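PDB 6HV6: toxin PAU_02230, which is a bacterial protein toxin of Photorhabdus asymbiotica, also called PaTox, of which a mixed alpha-beta region with a six-stranded antiparallel sheet and many helices is modelled. Local coordinates for residues P140-D143 against A144-G148; L185-Q188 against N189-L192; L274-T277 against E278-V282; Y334-D338 against D339-F343; R359-N362 against E363-D366. The protein carries 1 engineered substitution. All blocks are in the same frame, centred on the assembly; numbering follows the deposited sequence.

Interaction 1 of 5, residues P140-D143 against A144-G148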
loop_
_atom_site.group_PDB
_atom_site.type_symbol
_atom_site.label_atom_id
_atom_site.label_comp_id
_atom_site.label_asym_id
_atom_site.label_seq_id
_atom_site.Cartn_x
_atom_site.Cartn_y
_atom_site.Cartn_z
ATOM N N PRO A 140 -17.247 18.928 -22.392
ATOM C CA PRO A 140 -16.947 20.341 -22.150
ATOM C C PRO A 140 -18.158 21.167 -21.755
ATOM O O PRO A 140 -17.985 22.329 -21.366
ATOM C CB PRO A 140 -16.367 20.815 -23.490
ATOM C CG PRO A 140 -16.957 19.915 -24.488
ATOM C CD PRO A 140 -17.150 18.578 -23.819
ATOM N N ASP A 141 -19.375 20.629 -21.816
ATOM C CA ASP A 141 -20.515 21.428 -21.389
ATOM C C ASP A 141 -20.832 21.283 -19.899
ATOM O O ASP A 141 -21.835 21.834 -19.442
ATOM C CB ASP A 141 -21.757 21.114 -22.241
ATOM C CG ASP A 141 -22.217 19.680 -22.114
ATOM O OD1 ASP A 141 -21.549 18.886 -21.426
ATOM O OD2 ASP A 141 -23.254 19.341 -22.716
ATOM N N THR A 142 -19.987 20.606 -19.117
ATOM C CA THR A 142 -20.106 20.642 -17.663
ATOM C C THR A 142 -19.063 21.598 -17.102
ATOM O O THR A 142 -17.880 21.494 -17.440
ATOM C CB THR A 142 -19.944 19.252 -17.036
ATOM O OG1 THR A 142 -18.734 18.647 -17.498
ATOM C CG2 THR A 142 -21.122 18.369 -17.405
ATOM N N ASP A 143 -19.502 22.528 -16.252
ATOM C CA ASP A 143 -18.582 23.510 -15.698
ATOM C C ASP A 143 -17.807 22.913 -14.527
ATOM O O ASP A 143 -18.011 21.762 -14.132
ATOM C CB ASP A 143 -19.320 24.789 -15.297
ATOM C CG ASP A 143 -20.369 24.576 -14.197
ATOM O OD1 ASP A 143 -20.403 23.520 -13.533
ATOM O OD2 ASP A 143 -21.184 25.501 -13.998
ATOM N N ALA A 144 -16.906 23.722 -13.963
ATOM C CA ALA A 144 -16.025 23.245 -12.901
ATOM C C ALA A 144 -16.817 22.705 -11.721
ATOM O O ALA A 144 -16.501 21.638 -11.180
ATOM C CB ALA A 144 -15.096 24.374 -12.450
ATOM N N THR A 145 -17.856 23.430 -11.304
ATOM C CA THR A 145 -18.647 22.985 -10.160
ATOM C C THR A 145 -19.266 21.626 -10.440
ATOM O O THR A 145 -19.201 20.710 -9.613
ATOM C CB THR A 145 -19.728 24.019 -9.848
ATOM O OG1 THR A 145 -19.107 25.287 -9.595
ATOM C CG2 THR A 145 -20.542 23.605 -8.618
ATOM N N THR A 146 -19.838 21.472 -11.632
ATOM C CA THR A 146 -20.571 20.263 -11.970
ATOM C C THR A 146 -19.635 19.071 -12.053
ATOM O O THR A 146 -19.968 17.980 -11.579
ATOM C CB THR A 146 -21.320 20.501 -13.288
ATOM O OG1 THR A 146 -22.162 21.640 -13.129
ATOM C CG2 THR A 146 -22.179 19.323 -13.678
ATOM N N LYS A 147 -18.450 19.267 -12.639
ATOM C CA LYS A 147 -17.445 18.214 -12.628
ATOM C C LYS A 147 -17.094 17.801 -11.198
ATOM O O LYS A 147 -17.003 16.608 -10.898
ATOM C CB LYS A 147 -16.200 18.675 -13.387
ATOM C CG LYS A 147 -16.381 18.871 -14.919
ATOM C CD LYS A 147 -15.005 18.992 -15.582
ATOM C CE LYS A 147 -15.050 19.696 -16.954
ATOM N NZ LYS A 147 -15.964 19.038 -17.949
ATOM N N GLY A 148 -16.907 18.771 -10.293
ATOM C CA GLY A 148 -16.627 18.420 -8.903
ATOM C C GLY A 148 -17.737 17.589 -8.284
ATOM O O GLY A 148 -17.484 16.564 -7.651
HETATM O O HOH W 1 -22.354 22.604 -16.222
#

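Interaction 2 of 5, residues L185-Q188 against N189-L192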
loop_
_atom_site.group_PDB
_atom_site.type_symbol
_atom_site.label_atom_id
_atom_site.label_comp_id
_atom_site.label_asym_id
_atom_site.label_seq_id
_atom_site.Cartn_x
_atom_site.Cartn_y
_atom_site.Cartn_z
ATOM N N LEU A 185 -1.004 -12.266 0.541
ATOM C CA LEU A 185 -1.214 -10.937 -0.014
ATOM C C LEU A 185 -1.813 -10.001 1.038
ATOM O O LEU A 185 -2.839 -10.320 1.651
ATOM C CB LEU A 185 -2.132 -11.020 -1.228
ATOM C CG LEU A 185 -1.530 -11.798 -2.400
ATOM C CD1 LEU A 185 -2.469 -11.742 -3.579
ATOM C CD2 LEU A 185 -0.166 -11.228 -2.773
ATOM N N THR A 186 -1.179 -8.837 1.229
ATOM C CA THR A 186 -1.712 -7.780 2.102
ATOM C C THR A 186 -1.312 -6.427 1.516
ATOM O O THR A 186 -0.457 -5.723 2.055
ATOM C CB THR A 186 -1.191 -7.916 3.538
ATOM O OG1 THR A 186 0.241 -7.878 3.529
ATOM C CG2 THR A 186 -1.657 -9.193 4.197
ATOM N N PRO A 187 -1.898 -6.055 0.376
ATOM C CA PRO A 187 -1.476 -4.818 -0.309
ATOM C C PRO A 187 -1.905 -3.602 0.497
ATOM O O PRO A 187 -3.098 -3.409 0.751
ATOM C CB PRO A 187 -2.215 -4.887 -1.659
ATOM C CG PRO A 187 -2.741 -6.283 -1.771
ATOM C CD PRO A 187 -2.932 -6.786 -0.371
ATOM N N GLN A 188 -0.940 -2.765 0.901
ATOM C CA GLN A 188 -1.312 -1.705 1.850
ATOM C C GLN A 188 -2.221 -0.667 1.204
ATOM O O GLN A 188 -3.020 -0.029 1.904
ATOM C CB GLN A 188 -0.081 -1.023 2.459
ATOM C CG GLN A 188 0.775 -0.263 1.455
ATOM C CD GLN A 188 1.815 0.650 2.105
ATOM O OE1 GLN A 188 1.756 0.930 3.305
ATOM N NE2 GLN A 188 2.760 1.136 1.303
ATOM N N ASN A 189 -2.143 -0.492 -0.121
ATOM C CA ASN A 189 -3.053 0.455 -0.770
ATOM C C ASN A 189 -4.506 0.036 -0.635
ATOM O O ASN A 189 -5.403 0.890 -0.680
ATOM C CB ASN A 189 -2.668 0.631 -2.235
ATOM C CG ASN A 189 -1.438 1.480 -2.384
ATOM O OD1 ASN A 189 -1.055 2.181 -1.441
ATOM N ND2 ASN A 189 -0.809 1.439 -3.553
ATOM N N LEU A 190 -4.760 -1.253 -0.455
ATOM C CA LEU A 190 -6.124 -1.686 -0.198
ATOM C C LEU A 190 -6.578 -1.260 1.192
ATOM O O LEU A 190 -7.639 -0.654 1.348
ATOM C CB LEU A 190 -6.228 -3.202 -0.348
ATOM C CG LEU A 190 -6.288 -3.725 -1.785
ATOM C CD1 LEU A 190 -6.476 -5.230 -1.774
ATOM C CD2 LEU A 190 -7.428 -3.046 -2.514
ATOM N N TYR A 191 -5.796 -1.573 2.219
ATOM C CA TYR A 191 -6.309 -1.373 3.567
ATOM C C TYR A 191 -5.961 -0.014 4.157
ATOM O O TYR A 191 -6.524 0.340 5.199
ATOM C CB TYR A 191 -5.838 -2.494 4.511
ATOM C CG TYR A 191 -4.352 -2.640 4.715
ATOM C CD1 TYR A 191 -3.654 -3.692 4.133
ATOM C CD2 TYR A 191 -3.643 -1.751 5.517
ATOM C CE1 TYR A 191 -2.308 -3.848 4.330
ATOM C CE2 TYR A 191 -2.291 -1.897 5.710
ATOM C CZ TYR A 191 -1.634 -2.949 5.111
ATOM O OH TYR A 191 -0.289 -3.107 5.286
ATOM N N LEU A 192 -5.078 0.764 3.526
ATOM C CA LEU A 192 -4.791 2.104 4.020
ATOM C C LEU A 192 -5.752 3.159 3.492
ATOM O O LEU A 192 -5.654 4.314 3.909
ATOM C CB LEU A 192 -3.357 2.521 3.685
ATOM C CG LEU A 192 -2.292 1.933 4.614
ATOM C CD1 LEU A 192 -0.918 2.505 4.287
ATOM C CD2 LEU A 192 -2.645 2.140 6.083
HETATM O O HOH W 2 1.436 -4.747 3.815
#

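Interaction 3 of 5, residues L274-T277 against E278-V282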
loop_
_atom_site.group_PDB
_atom_site.type_symbol
_atom_site.label_atom_id
_atom_site.label_comp_id
_atom_site.label_asym_id
_atom_site.label_seq_id
_atom_site.Cartn_x
_atom_site.Cartn_y
_atom_site.Cartn_z
ATOM N N LEU A 274 24.231 -11.948 5.060
ATOM C CA LEU A 274 23.066 -11.106 5.279
ATOM C C LEU A 274 22.340 -11.487 6.564
ATOM O O LEU A 274 21.903 -10.618 7.328
ATOM C CB LEU A 274 22.143 -11.239 4.074
ATOM C CG LEU A 274 20.956 -10.320 3.887
ATOM C CD1 LEU A 274 21.420 -8.938 3.497
ATOM C CD2 LEU A 274 20.101 -10.927 2.807
ATOM N N PHE A 275 22.190 -12.787 6.810
ATOM C CA PHE A 275 21.505 -13.304 7.989
ATOM C C PHE A 275 22.536 -13.992 8.872
ATOM O O PHE A 275 22.824 -15.184 8.688
ATOM C CB PHE A 275 20.391 -14.273 7.593
ATOM C CG PHE A 275 19.431 -13.710 6.592
ATOM C CD1 PHE A 275 18.665 -12.596 6.901
ATOM C CD2 PHE A 275 19.288 -14.297 5.343
ATOM C CE1 PHE A 275 17.773 -12.076 5.985
ATOM C CE2 PHE A 275 18.398 -13.781 4.422
ATOM C CZ PHE A 275 17.637 -12.665 4.745
ATOM N N PRO A 276 23.120 -13.288 9.841
ATOM C CA PRO A 276 24.106 -13.935 10.719
ATOM C C PRO A 276 23.520 -15.064 11.548
ATOM O O PRO A 276 24.212 -16.054 11.815
ATOM C CB PRO A 276 24.598 -12.778 11.603
ATOM C CG PRO A 276 24.213 -11.530 10.876
ATOM C CD PRO A 276 22.929 -11.868 10.174
ATOM N N THR A 277 22.263 -14.946 11.965
ATOM C CA THR A 277 21.610 -15.956 12.783
ATOM C C THR A 277 20.497 -16.643 11.995
ATOM O O THR A 277 20.013 -16.132 10.979
ATOM C CB THR A 277 21.052 -15.334 14.072
ATOM O OG1 THR A 277 19.998 -14.417 13.758
ATOM C CG2 THR A 277 22.149 -14.579 14.815
ATOM N N GLU A 278 20.097 -17.822 12.476
ATOM C CA GLU A 278 19.032 -18.588 11.831
ATOM C C GLU A 278 17.669 -17.909 11.899
ATOM O O GLU A 278 16.741 -18.368 11.223
ATOM C CB GLU A 278 18.907 -19.976 12.457
ATOM C CG GLU A 278 20.055 -20.922 12.187
ATOM C CD GLU A 278 19.700 -22.343 12.562
ATOM O OE1 GLU A 278 18.768 -22.900 11.945
ATOM O OE2 GLU A 278 20.330 -22.895 13.487
ATOM N N ILE A 279 17.510 -16.869 12.713
ATOM C CA ILE A 279 16.279 -16.079 12.771
ATOM C C ILE A 279 16.711 -14.619 12.754
ATOM O O ILE A 279 17.138 -14.080 13.781
ATOM C CB ILE A 279 15.433 -16.391 14.013
ATOM C CG1 ILE A 279 15.062 -17.871 14.050
ATOM C CG2 ILE A 279 14.171 -15.534 14.033
ATOM C CD1 ILE A 279 14.360 -18.295 15.341
ATOM N N SER A 280 16.621 -13.972 11.593
ATOM C CA SER A 280 17.038 -12.582 11.524
ATOM C C SER A 280 16.320 -11.890 10.379
ATOM O O SER A 280 15.784 -12.525 9.465
ATOM C CB SER A 280 18.560 -12.459 11.382
ATOM O OG SER A 280 19.025 -13.201 10.274
ATOM N N SER A 281 16.303 -10.567 10.455
ATOM C CA SER A 281 15.559 -9.755 9.510
ATOM C C SER A 281 16.408 -8.562 9.114
ATOM O O SER A 281 17.205 -8.048 9.906
ATOM C CB SER A 281 14.226 -9.282 10.096
ATOM O OG SER A 281 13.400 -10.378 10.434
ATOM N N VAL A 282 16.228 -8.139 7.870
ATOM C CA VAL A 282 16.971 -7.040 7.286
ATOM C C VAL A 282 15.955 -6.059 6.718
ATOM O O VAL A 282 15.102 -6.440 5.906
ATOM C CB VAL A 282 17.937 -7.529 6.194
ATOM C CG1 VAL A 282 18.562 -6.361 5.483
ATOM C CG2 VAL A 282 19.025 -8.436 6.799
#

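Interaction 4 of 5, residues Y334-D338 against D339-F343. With EDO (1,2-ethanediol), chain E.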
loop_
_atom_site.group_PDB
_atom_site.type_symbol
_atom_site.label_atom_id
_atom_site.label_comp_id
_atom_site.label_asym_id
_atom_site.label_seq_id
_atom_site.Cartn_x
_atom_site.Cartn_y
_atom_site.Cartn_z
ATOM N N TYR A 334 10.168 -2.178 -10.024
ATOM C CA TYR A 334 10.062 -0.818 -9.502
ATOM C C TYR A 334 10.957 0.164 -10.246
ATOM O O TYR A 334 10.797 1.377 -10.074
ATOM C CB TYR A 334 10.466 -0.765 -8.034
ATOM C CG TYR A 334 9.421 -1.151 -7.029
ATOM C CD1 TYR A 334 8.221 -0.447 -6.926
ATOM C CD2 TYR A 334 9.654 -2.189 -6.139
ATOM C CE1 TYR A 334 7.268 -0.787 -5.962
ATOM C CE2 TYR A 334 8.710 -2.536 -5.170
ATOM C CZ TYR A 334 7.519 -1.836 -5.092
ATOM O OH TYR A 334 6.580 -2.184 -4.131
ATOM N N ASP A 335 11.934 -0.330 -11.012
ATOM C CA ASP A 335 12.945 0.521 -11.659
ATOM C C ASP A 335 13.753 1.319 -10.636
ATOM O O ASP A 335 14.121 2.473 -10.877
ATOM C CB ASP A 335 12.315 1.469 -12.684
ATOM C CG ASP A 335 13.299 1.893 -13.766
ATOM O OD1 ASP A 335 13.990 1.006 -14.318
ATOM O OD2 ASP A 335 13.379 3.108 -14.055
ATOM N N PHE A 336 14.013 0.723 -9.475
ATOM C CA PHE A 336 14.921 1.340 -8.507
ATOM C C PHE A 336 16.360 1.111 -8.939
ATOM O O PHE A 336 16.754 -0.042 -9.147
ATOM C CB PHE A 336 14.728 0.741 -7.123
ATOM C CG PHE A 336 13.403 1.065 -6.484
ATOM C CD1 PHE A 336 12.735 2.238 -6.787
ATOM C CD2 PHE A 336 12.837 0.194 -5.566
ATOM C CE1 PHE A 336 11.519 2.535 -6.185
ATOM C CE2 PHE A 336 11.619 0.491 -4.960
ATOM C CZ PHE A 336 10.967 1.662 -5.270
ATOM N N PRO A 337 17.187 2.151 -9.056
ATOM C CA PRO A 337 18.616 1.925 -9.299
ATOM C C PRO A 337 19.257 1.173 -8.136
ATOM O O PRO A 337 18.832 1.290 -6.983
ATOM C CB PRO A 337 19.191 3.338 -9.458
ATOM C CG PRO A 337 18.184 4.239 -8.847
ATOM C CD PRO A 337 16.849 3.586 -9.026
ATOM N N ASP A 338 20.279 0.376 -8.466
ATOM C CA ASP A 338 20.903 -0.512 -7.488
ATOM C C ASP A 338 21.429 0.251 -6.282
ATOM O O ASP A 338 21.293 -0.210 -5.142
ATOM C CB ASP A 338 22.045 -1.298 -8.139
ATOM C CG ASP A 338 21.557 -2.287 -9.178
ATOM O OD1 ASP A 338 20.326 -2.351 -9.409
ATOM O OD2 ASP A 338 22.406 -3.001 -9.759
ATOM N N ASP A 339 22.055 1.409 -6.512
ATOM C CA ASP A 339 22.608 2.198 -5.419
ATOM C C ASP A 339 21.539 2.853 -4.558
ATOM O O ASP A 339 21.881 3.461 -3.541
ATOM C CB ASP A 339 23.541 3.280 -5.960
ATOM C CG ASP A 339 22.873 4.147 -7.006
ATOM O OD1 ASP A 339 22.486 3.621 -8.068
ATOM O OD2 ASP A 339 22.714 5.354 -6.760
ATOM N N SER A 340 20.273 2.782 -4.951
ATOM C CA SER A 340 19.216 3.377 -4.157
ATOM C C SER A 340 18.589 2.379 -3.204
ATOM O O SER A 340 17.770 2.776 -2.376
ATOM C CB SER A 340 18.134 3.983 -5.054
ATOM O OG SER A 340 17.245 2.996 -5.551
ATOM N N VAL A 341 18.969 1.106 -3.291
ATOM C CA VAL A 341 18.409 0.040 -2.469
ATOM C C VAL A 341 19.489 -0.409 -1.490
ATOM O O VAL A 341 20.592 -0.779 -1.904
ATOM C CB VAL A 341 17.915 -1.133 -3.330
ATOM C CG1 VAL A 341 17.370 -2.257 -2.438
ATOM C CG2 VAL A 341 16.855 -0.657 -4.325
ATOM N N SER A 342 19.182 -0.378 -0.192
ATOM C CA SER A 342 20.198 -0.671 0.819
ATOM C C SER A 342 19.606 -1.571 1.891
ATOM O O SER A 342 18.386 -1.663 2.053
ATOM C CB SER A 342 20.778 0.604 1.461
ATOM O OG SER A 342 19.769 1.399 2.074
ATOM N N PHE A 343 20.496 -2.230 2.628
ATOM C CA PHE A 343 20.131 -3.324 3.514
ATOM C C PHE A 343 20.605 -3.010 4.921
ATOM O O PHE A 343 21.765 -2.640 5.118
ATOM C CB PHE A 343 20.728 -4.637 3.009
ATOM C CG PHE A 343 20.233 -5.014 1.643
ATOM C CD1 PHE A 343 19.035 -5.680 1.494
ATOM C CD2 PHE A 343 20.937 -4.647 0.513
ATOM C CE1 PHE A 343 18.562 -6.009 0.239
ATOM C CE2 PHE A 343 20.471 -4.971 -0.746
ATOM C CZ PHE A 343 19.285 -5.651 -0.884
HETATM C C1 EDO E . 23.156 7.488 -4.429
HETATM O O1 EDO E . 24.088 6.405 -4.395
HETATM C C2 EDO E . 23.828 8.707 -5.051
HETATM O O2 EDO E . 22.822 9.687 -5.335
#

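Interaction 5 of 5, residues R359-N362 against E363-D366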
loop_
_atom_site.group_PDB
_atom_site.type_symbol
_atom_site.label_atom_id
_atom_site.label_comp_id
_atom_site.label_asym_id
_atom_site.label_seq_id
_atom_site.Cartn_x
_atom_site.Cartn_y
_atom_site.Cartn_z
ATOM N N ARG A 359 2.724 0.859 24.223
ATOM C CA ARG A 359 2.503 -0.513 23.786
ATOM C C ARG A 359 3.788 -1.068 23.189
ATOM O O ARG A 359 4.432 -0.403 22.373
ATOM C CB ARG A 359 1.363 -0.596 22.756
ATOM C CG ARG A 359 -0.014 -0.199 23.303
ATOM C CD ARG A 359 -1.164 -0.992 22.654
ATOM N NE ARG A 359 -1.312 -0.732 21.222
ATOM C CZ ARG A 359 -2.219 -1.318 20.438
ATOM N NH1 ARG A 359 -3.065 -2.206 20.947
ATOM N NH2 ARG A 359 -2.277 -1.021 19.139
ATOM N N ASN A 360 4.163 -2.279 23.598
ATOM C CA ASN A 360 5.248 -2.989 22.934
ATOM C C ASN A 360 4.744 -3.596 21.622
ATOM O O ASN A 360 3.547 -3.578 21.314
ATOM C CB ASN A 360 5.831 -4.067 23.848
ATOM C CG ASN A 360 4.785 -5.069 24.319
ATOM O OD1 ASN A 360 4.053 -5.645 23.514
ATOM N ND2 ASN A 360 4.709 -5.276 25.633
ATOM N N LEU A 361 5.671 -4.135 20.831
ATOM C CA LEU A 361 5.269 -4.634 19.520
ATOM C C LEU A 361 4.288 -5.792 19.646
ATOM O O LEU A 361 3.410 -5.952 18.788
ATOM C CB LEU A 361 6.486 -5.052 18.692
ATOM C CG LEU A 361 7.508 -3.997 18.258
ATOM C CD1 LEU A 361 8.356 -4.524 17.090
ATOM C CD2 LEU A 361 6.843 -2.677 17.882
ATOM N N ASN A 362 4.397 -6.592 20.714
ATOM C CA ASN A 362 3.458 -7.697 20.898
ATOM C C ASN A 362 2.047 -7.180 21.143
ATOM O O ASN A 362 1.077 -7.684 20.561
ATOM C CB ASN A 362 3.908 -8.589 22.054
ATOM C CG ASN A 362 4.887 -9.660 21.622
ATOM O OD1 ASN A 362 5.026 -9.962 20.438
ATOM N ND2 ASN A 362 5.554 -10.262 22.594
ATOM N N GLU A 363 1.911 -6.172 22.006
ATOM C CA GLU A 363 0.595 -5.618 22.296
ATOM C C GLU A 363 -0.005 -4.941 21.074
ATOM O O GLU A 363 -1.232 -4.911 20.924
ATOM C CB GLU A 363 0.692 -4.636 23.463
ATOM C CG GLU A 363 1.145 -5.286 24.763
ATOM C CD GLU A 363 1.570 -4.279 25.811
ATOM O OE1 GLU A 363 2.362 -3.373 25.483
ATOM O OE2 GLU A 363 1.104 -4.392 26.964
ATOM N N ILE A 364 0.838 -4.395 20.194
ATOM C CA ILE A 364 0.342 -3.824 18.945
ATOM C C ILE A 364 -0.231 -4.918 18.053
ATOM O O ILE A 364 -1.287 -4.741 17.427
ATOM C CB ILE A 364 1.456 -3.042 18.233
ATOM C CG1 ILE A 364 1.889 -1.837 19.075
ATOM C CG2 ILE A 364 0.996 -2.595 16.840
ATOM C CD1 ILE A 364 3.139 -1.136 18.545
ATOM N N ILE A 365 0.449 -6.064 17.982
ATOM C CA ILE A 365 -0.085 -7.228 17.283
ATOM C C ILE A 365 -1.244 -7.871 18.040
ATOM O O ILE A 365 -1.902 -8.771 17.513
ATOM C CB ILE A 365 1.075 -8.215 17.014
ATOM C CG1 ILE A 365 2.126 -7.570 16.118
ATOM C CG2 ILE A 365 0.610 -9.509 16.323
ATOM C CD1 ILE A 365 3.403 -8.359 16.064
ATOM N N ASP A 366 -1.533 -7.429 19.258
ATOM C CA ASP A 366 -2.734 -7.899 19.944
ATOM C C ASP A 366 -3.720 -6.756 20.171
ATOM O O ASP A 366 -4.260 -6.193 19.220
ATOM C CB ASP A 366 -2.380 -8.560 21.276
ATOM C CG ASP A 366 -1.625 -9.860 21.094
ATOM O OD1 ASP A 366 -1.684 -10.432 19.984
ATOM O OD2 ASP A 366 -0.981 -10.313 22.065
HETATM O O HOH W 3 -3.297 -3.143 17.515
#

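Interaction 1 of 5, residues P140-D143 against A144-G148
The carboxylate of Asp143 is the flat group of this helix N-cap, and Thr146 addresses its OD1 from two directions. Thr146 N comes nearly along the C-O axis of OD1 at 2.9 Å, the capping bond proper, while Thr146 OG1 sits above the carboxylate plane, 37° out of it, and gives its proton to OD1 at 2.6 Å. One oxygen thus accepts two donors from a single residue, which fixes how the carboxylate is turned. Asp143 suits the place because its short side chain folds back (CG between the backbone N and the carbonyl carbon, chi1 62°) to meet an amide of the first turn, and its negative charge would favour the start of helix 144-176. Water 1 accepts from Asp143 N and donates to Thr146 OG1.

The second polar link is made by Lys147. Its chain runs past Thr142 at about a right angle and bends at the end (chi4 -57°), which brings the ammonium group to both oxygens of Thr142. Lys147 NZ bonds to Tyr137 O, and Thr142 OG1 to Arg136 O, so the two residues tie the new helix to the end of helix 130-138. To one side the methyls of Thr142 and Thr146 meet, CG2 to CG2, at 4.0 Å. Lys147 NZ donates to Thr142 OG1 at 2.8 Å and to Thr142 O at 3.2 Å.

Interaction 2 of 5, residues L185-Q188 against N189-L192
Tyr191 lays one face of its ring over the backbone of Gln188, and this is the tight part of the contact. Gln188 CA lies 3.7 Å from the ring centroid, 22° off the normal, a CH-pi contact made over the face. The fold-back of Tyr191 toward the start of its own short helix, 188-191, comes from a first torsion of 61°. Pro187 occupies the N-cap: its ring lies beside Leu190, pointing the same way, with CG 3.9 Å from Leu190 CD1, and its carbonyl accepts from Leu190 N at 3.0 Å. Gln188 O takes Leu192 N at 2.7 Å, and Leu192 CD1 packs 3.3 Å from Gln188 OE1.

The looser side belongs to Asn189, which is exposed; its CB points away from the preceding residues, though it still touches Gln188 C. At the ring edge, among buried residues, water 2 lies in the ring plane, donating to Thr186 O and bonded to Tyr191 OH, both at 2.8 Å. Leu190 and Pro187 suit the side covered by helix 144-176, whereas buried Gln188 and Tyr191 are tolerable because Ser197, Asn311 and Glu198 hold the glutamine amide, and water 2 and a weak bond to Glu202 serve the phenol.

Interaction 3 of 5, residues L274-T277 against E278-V282
In the turn that carries the chain from helix 271-274 into strand 280-286, the hydroxyls of Thr277 and Ser280 each bond to a main-chain oxygen of the turn. Ser280 OG donates to Thr277 O at 3.2 Å, tilted 31° from the carbonyl plane. Thr277 OG1 in turn donates to Ile279 O at 2.9 Å, approaching from well above the plane of that carbonyl. Small hydroxyl residues suit a bend this close: each reaches a main-chain oxygen over a short side chain, and Ser280 does so with OG between its backbone N and carbonyl carbon (chi1 55°).

The same oxygen, Ser280 OG, lies at the edge of the Phe275 ring and comes within 3.2 Å of Phe275 CB. Beyond it the contact turns apolar. Val282 CG2 touches Leu274 CG at 4.0 Å and Phe275 CE1 at 3.9 Å, the Val282 side chain crossing both at about a right angle. Leu274 CG in turn covers one face of the Phe275 ring. Ser280 and Val282 point toward the turn, and Ser281 between them points away, where its hydroxyl bonds to Ser294 and Gln211. This alternation belongs to a beta strand, here entering an antiparallel sheet beside strand 289-296 straight from a helix-to-strand turn.

Interaction 4 of 5, residues Y334-D338 against D339-F343
Ser340 grips the carbonyl oxygen of Pro337 twice. The hydroxyl Ser340 OG donates at 2.7 Å, in the carbonyl plane and on a lone pair, while the amide Ser340 N donates at 2.9 Å from above that plane, 54° out of it. The two donors therefore take different directions around one acceptor. Ser340 OG reaches back because it sits between its own backbone N and carbonyl carbon (chi1 80°). Next, Val341 N donates to Asp338 O at 3.2 Å, again from above the carbonyl plane. The two amide bonds, from Ser340 N and Val341 N, have the i to i+3 spacing of a 3-10 turn and lead from the loop into strand 342-346.

Proline suits the head of this turn: its ring restrains the backbone and offers Ser340 OG an apolar wall, with Pro337 CD 3.5 Å away. Asp339 folds its carboxylate back alongside that ring, with OD1 3.6 Å from Pro337 CB, and its OD2 accepts from a bound 1,2-ethanediol, O1 at 2.9 Å, probably a molecule of the crystallisation liquor.

Inward, the packing begins with Phe336 CB, which meets Val341 CG2 at 3.8 Å. The Phe336 ring has Tyr334 CB over the centre of one face and also touches Met331 of helix 320-334, while Val341 packs on Phe327 and Val284. Just before Phe336, Asp335 ends helix 320-334 with positive phi in a Schellman motif. The chemistry divides by depth: aspartates and proline face outward, valine faces the interior, and Ser340, between them, spends both its donors on one main-chain oxygen.

Interaction 5 of 5, residues R359-N362 against E363-D366
Arg359 drapes along the start of helix 361-365, lying against Ile364 and Glu363. Its CB rests 3.9 Å from Ile364 CG1. The chain then bends at chi2 and chi3, so that CD passes Glu363 CB at 4.2 Å and NE comes to 4.0 Å from Ile364 CG1. At the tip the guanidinium turns a face to the helix backbone, with Ile364 CA 3.8 Å above its plane and over its centre. NH1 lies 3.3 Å from Glu363 O over the same face, at too poor an angle for a hydrogen bond. NH2 bonds to Ser239 and also to water 3, which donates to Ile364 O. A long arginine suits this place: its methylenes cover an isoleucine while its charged end bonds to Ser239 and a water.

Asn360 and Glu363 form a capping box. Asn360 OD1 accepts Glu363 N at 2.7 Å, and Glu363 OE1 accepts Asn360 N at 2.8 Å through its anti lone pair. Asparagine and glutamate thus supply side-chain acceptors to two amides at the helix start. Leu361, Ile364 and Ile365 rest on Leu205 of helix 199-211, Ile364 also meets Leu236 of helix 235-244, and Asn362 bonds to Trp208, so the short helix packs against both.

All five contacts are local turns or helix starts, but their settings differ. Interaction 2 is the most buried and lies nearest the centre of the chain; interaction 4 is a surface contact, and interactions 1, 3 and 5 are partly buried. Interactions 1 and 5 cap helices with side-chain carbonyl or carboxylate oxygens, whereas interaction 2 has proline at the N-cap and relies on ring packing. Interactions 3 and 4 both lead into strands of the six-stranded sheet, 280-286 and 342-346, which are neighbours, and there Val282 CG1 touches Phe343 CB. Interaction 1 stands apart, its centre about 57 Å from that of interaction 3, across the chain's centre.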